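Side-chain contacts in phosphate-specific transport system accessory protein PhoU homolog (Pseudomonas aeruginosa, PDB 4Q25), which probably takes part in regulating phosphate uptake as a homodimeric, all-helical accessory protein of the Pst transport system: residues R131-G134 / S135-K139; D39-N42 / A43-A47. All blocks are in the same frame, centred on the assembly; numbering follows the deposited sequence.

Interaction 1: R131-G134 / S135-K139; sequences RHIG and SQVQK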
loop_
_atom_site.group_PDB
_atom_site.type_symbol
_atom_site.label_atom_id
_atom_site.label_comp_id
_atom_site.label_asym_id
_atom_site.label_seq_id
_atom_site.Cartn_x
_atom_site.Cartn_y
_atom_site.Cartn_z
ATOM N N ARG A 131 17.537 -6.712 10.448
ATOM C CA ARG A 131 18.485 -5.603 10.528
ATOM C C ARG A 131 19.116 -5.305 9.175
ATOM O O ARG A 131 19.257 -4.168 8.800
ATOM C CB ARG A 131 19.571 -5.899 11.564
ATOM C CG ARG A 131 20.773 -4.958 11.553
ATOM C CD ARG A 131 20.393 -3.547 11.916
ATOM N NE ARG A 131 20.220 -3.405 13.358
ATOM C CZ ARG A 131 19.563 -2.431 13.976
ATOM N NH1 ARG A 131 18.962 -1.468 13.300
ATOM N NH2 ARG A 131 19.520 -2.435 15.292
ATOM N N HIS A 132 19.479 -6.341 8.444
ATOM C CA HIS A 132 20.121 -6.180 7.156
ATOM C C HIS A 132 19.215 -5.556 6.098
ATOM O O HIS A 132 19.596 -4.589 5.430
ATOM C CB HIS A 132 20.619 -7.533 6.669
ATOM C CG HIS A 132 21.200 -7.492 5.299
ATOM N ND1 HIS A 132 22.155 -6.567 4.936
ATOM C CD2 HIS A 132 20.968 -8.251 4.202
ATOM C CE1 HIS A 132 22.486 -6.757 3.672
ATOM N NE2 HIS A 132 21.773 -7.763 3.199
ATOM N N ILE A 133 18.026 -6.117 5.935
ATOM C CA ILE A 133 17.045 -5.585 4.988
ATOM C C ILE A 133 16.582 -4.189 5.415
ATOM O O ILE A 133 16.464 -3.266 4.604
ATOM C CB ILE A 133 15.887 -6.583 4.833
ATOM C CG1 ILE A 133 16.412 -7.830 4.138
ATOM C CG2 ILE A 133 14.732 -5.970 4.072
ATOM C CD1 ILE A 133 15.404 -8.914 3.895
ATOM N N GLY A 134 16.393 -4.006 6.714
ATOM C CA GLY A 134 15.953 -2.721 7.234
ATOM C C GLY A 134 16.930 -1.586 6.983
ATOM O O GLY A 134 16.534 -0.432 6.730
ATOM N N SER A 135 18.219 -1.882 7.091
ATOM C CA SER A 135 19.214 -0.826 6.950
ATOM C C SER A 135 19.361 -0.464 5.481
ATOM O O SER A 135 19.585 0.684 5.135
ATOM C CB SER A 135 20.560 -1.225 7.550
ATOM O OG SER A 135 21.018 -2.387 6.919
ATOM N N GLN A 136 19.204 -1.454 4.625
ATOM C CA GLN A 136 19.249 -1.231 3.196
ATOM C C GLN A 136 18.084 -0.379 2.713
ATOM O O GLN A 136 18.252 0.606 2.009
ATOM C CB GLN A 136 19.212 -2.554 2.487
ATOM C CG GLN A 136 20.546 -3.293 2.515
ATOM C CD GLN A 136 20.418 -4.699 1.978
ATOM O OE1 GLN A 136 21.268 -5.156 1.240
ATOM N NE2 GLN A 136 19.346 -5.379 2.325
ATOM N N VAL A 137 16.899 -0.766 3.136
ATOM C CA VAL A 137 15.665 -0.125 2.712
ATOM C C VAL A 137 15.565 1.304 3.285
ATOM O O VAL A 137 15.027 2.201 2.660
ATOM C CB VAL A 137 14.531 -1.057 3.153
ATOM C CG1 VAL A 137 13.161 -0.474 2.891
ATOM C CG2 VAL A 137 14.774 -2.501 2.713
ATOM N N GLN A 138 16.117 1.516 4.466
ATOM C CA GLN A 138 16.235 2.850 5.013
ATOM C C GLN A 138 17.181 3.668 4.139
ATOM O O GLN A 138 16.922 4.853 3.916
ATOM C CB GLN A 138 16.754 2.808 6.438
ATOM C CG GLN A 138 16.873 4.178 7.137
ATOM C CD GLN A 138 17.351 4.030 8.574
ATOM O OE1 GLN A 138 16.940 3.111 9.274
ATOM N NE2 GLN A 138 18.252 4.910 9.017
ATOM N N LYS A 139 18.264 3.044 3.658
ATOM C CA LYS A 139 19.197 3.715 2.754
ATOM C C LYS A 139 18.513 4.099 1.450
ATOM O O LYS A 139 18.587 5.225 1.030
ATOM C CB LYS A 139 20.465 2.898 2.455
ATOM C CG LYS A 139 21.606 3.809 1.962
ATOM C CD LYS A 139 22.885 3.069 1.576
ATOM C CE LYS A 139 24.075 4.035 1.389
ATOM N NZ LYS A 139 25.415 3.425 1.703
#
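His132 and Gln136, one turn apart on helix 127-149 of the PhoU helical bundle, form the polar side of this local i to i+4 contact. The carboxamide of Gln136 lies over one face of the imidazole, with NE2 displaced toward the ring's rim and the two planes 37° apart. Gln136 OE1 comes within 3.2 Å of His132 CE1, a close approach of the amide oxygen to a ring carbon. His132 reaches this place because its CG is anti to the backbone N (chi1 175°). Glu169 of helix 153-183 joins the two residues from outside, accepting hydrogen bonds from His132 NE2 and Gln136 NE2, while Tyr162 bonds to Gln136 OE1, which probably helps to set the rotation of both groups.

Apolar packing follows on the neighbouring, buried side, where Ile133 and Val137 run side by side, pointing the same way, covered by helices 153-183 and 188-220.

Backbone bonds supply the third kind, Gln138 N reaching Gly134 O at 3.0 Å. On the exposed side the hydroxyl of Ser135 folds back over its own helix: Ser135 OG stands 3.1 Å from Arg131 O and 3.0 Å from His132 O, two acceptors competing for one proton.

Interaction 2: D39-N42 / A43-A47; sequences DAVN and ALIDA
Val41 and Ile45 sit one turn apart near the C-terminal end of helix 15-45, and their conformations decide how they meet. Ile45 has CG1 beside its backbone N (chi1 -60°), which turns that branch back along the helix, and Ile45 CG1 lies 3.3 Å from Val41 O. Between the side chains the touch is loose, 4.3 Å from Ile45 CG1 to Val41 CG1, and both are also packed against Arg131 of helix 127-149.

Asn42 and Asp46 are joined through the backbone: Asn42 O accepts the hydrogen bond of Asp46 N at 2.8 Å. Each residue carries its CG anti to its own carbonyl carbon. The carboxylate of Asp46 stands beside the same carbonyl without bonding to it, with Asp46 CG 3.2 Å from Asn42 O, whereas OD1 of Asn42 turns to Arg131. Ala43 has just a methyl group here, and Ala43 CB rests 3.2 Å from Asp39 O on the buried side, facing helices 49-56 and 84-120.

Asp46 is the first residue to leave helical angles, and Ala47 follows with a positive phi of 43°. Ala47 N reaches Leu44 O at 3.2 Å and Asp48 N turns back to Ala43 O, the Schellman motif that ends this helix.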
loop_
_atom_site.group_PDB
_atom_site.type_symbol
_atom_site.label_atom_id
_atom_site.label_comp_id
_atom_site.label_asym_id
_atom_site.label_seq_id
_atom_site.Cartn_x
_atom_site.Cartn_y
_atom_site.Cartn_z
ATOM N N ASP A 39 13.774 4.017 13.770
ATOM C CA ASP A 39 13.297 3.689 15.105
ATOM C C ASP A 39 12.526 2.395 15.159
ATOM O O ASP A 39 12.623 1.665 16.131
ATOM C CB ASP A 39 12.435 4.812 15.662
ATOM C CG ASP A 39 13.203 6.113 15.804
ATOM O OD1 ASP A 39 14.444 6.076 15.854
ATOM O OD2 ASP A 39 12.552 7.178 15.855
ATOM N N ALA A 40 11.730 2.100 14.146
ATOM C CA ALA A 40 10.986 0.858 14.133
ATOM C C ALA A 40 11.918 -0.332 14.085
ATOM O O ALA A 40 11.756 -1.273 14.826
ATOM C CB ALA A 40 10.058 0.802 12.952
ATOM N N VAL A 41 12.866 -0.314 13.168
ATOM C CA VAL A 41 13.802 -1.400 13.068
ATOM C C VAL A 41 14.537 -1.564 14.407
ATOM O O VAL A 41 14.623 -2.677 14.898
ATOM C CB VAL A 41 14.787 -1.178 11.898
ATOM C CG1 VAL A 41 15.791 -2.321 11.811
ATOM C CG2 VAL A 41 13.998 -1.072 10.590
ATOM N N ASN A 42 15.060 -0.476 14.981
ATOM C CA ASN A 42 15.772 -0.553 16.258
ATOM C C ASN A 42 14.860 -1.098 17.346
ATOM O O ASN A 42 15.305 -1.866 18.202
ATOM C CB ASN A 42 16.301 0.824 16.708
ATOM C CG ASN A 42 17.449 1.352 15.843
ATOM O OD1 ASN A 42 18.000 0.661 14.982
ATOM N ND2 ASN A 42 17.814 2.600 16.087
ATOM N N ALA A 43 13.586 -0.703 17.308
ATOM C CA ALA A 43 12.614 -1.177 18.295
ATOM C C ALA A 43 12.469 -2.669 18.235
ATOM O O ALA A 43 12.421 -3.327 19.261
ATOM C CB ALA A 43 11.256 -0.546 18.081
ATOM N N LEU A 44 12.357 -3.216 17.032
ATOM C CA LEU A 44 12.158 -4.660 16.916
ATOM C C LEU A 44 13.399 -5.381 17.437
ATOM O O LEU A 44 13.299 -6.255 18.304
ATOM C CB LEU A 44 11.848 -5.051 15.474
ATOM C CG LEU A 44 11.466 -6.507 15.195
ATOM C CD1 LEU A 44 10.656 -6.562 13.923
ATOM C CD2 LEU A 44 12.670 -7.429 15.065
ATOM N N ILE A 45 14.565 -4.967 16.929
ATOM C CA ILE A 45 15.811 -5.616 17.235
ATOM C C ILE A 45 16.128 -5.537 18.716
ATOM O O ILE A 45 16.604 -6.517 19.295
ATOM C CB ILE A 45 16.994 -4.995 16.469
ATOM C CG1 ILE A 45 16.811 -5.099 14.964
ATOM C CG2 ILE A 45 18.314 -5.665 16.873
ATOM C CD1 ILE A 45 16.714 -6.491 14.427
ATOM N N ASP A 46 15.863 -4.369 19.312
ATOM C CA ASP A 46 16.204 -4.096 20.705
ATOM C C ASP A 46 15.106 -4.469 21.657
ATOM O O ASP A 46 15.232 -4.176 22.855
ATOM C CB ASP A 46 16.529 -2.617 20.912
ATOM C CG ASP A 46 17.776 -2.200 20.200
ATOM O OD1 ASP A 46 18.518 -3.090 19.734
ATOM O OD2 ASP A 46 18.050 -0.983 20.127
ATOM N N ALA A 47 14.051 -5.125 21.156
ATOM C CA ALA A 47 12.907 -5.458 21.989
ATOM C C ALA A 47 12.513 -4.297 22.884
ATOM O O ALA A 47 12.380 -4.464 24.111
ATOM C CB ALA A 47 13.178 -6.704 22.819
#

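Both interactions illustrate how neighbouring turns of one helix divide their side chains between the bundle interior and its surface, yet they belong to different PhoU domains of the chain. Interaction 2 is the more buried, with alanines and branched apolar residues among helices 49-56, 84-120, 127-149 and 188-220, its exposed part lying at the helix terminus. Interaction 1, within the run of its helix, is only partly buried and richer in polar side chains, two of them bonded to helix 153-183. The two meet directly: Arg131 NH1 probably donates to Asn42 OD1 at 2.9 Å and packs on Val41, while Gly134 CA lies 4.2 Å from Val41 CG2, joining helices 15-45 and 127-149.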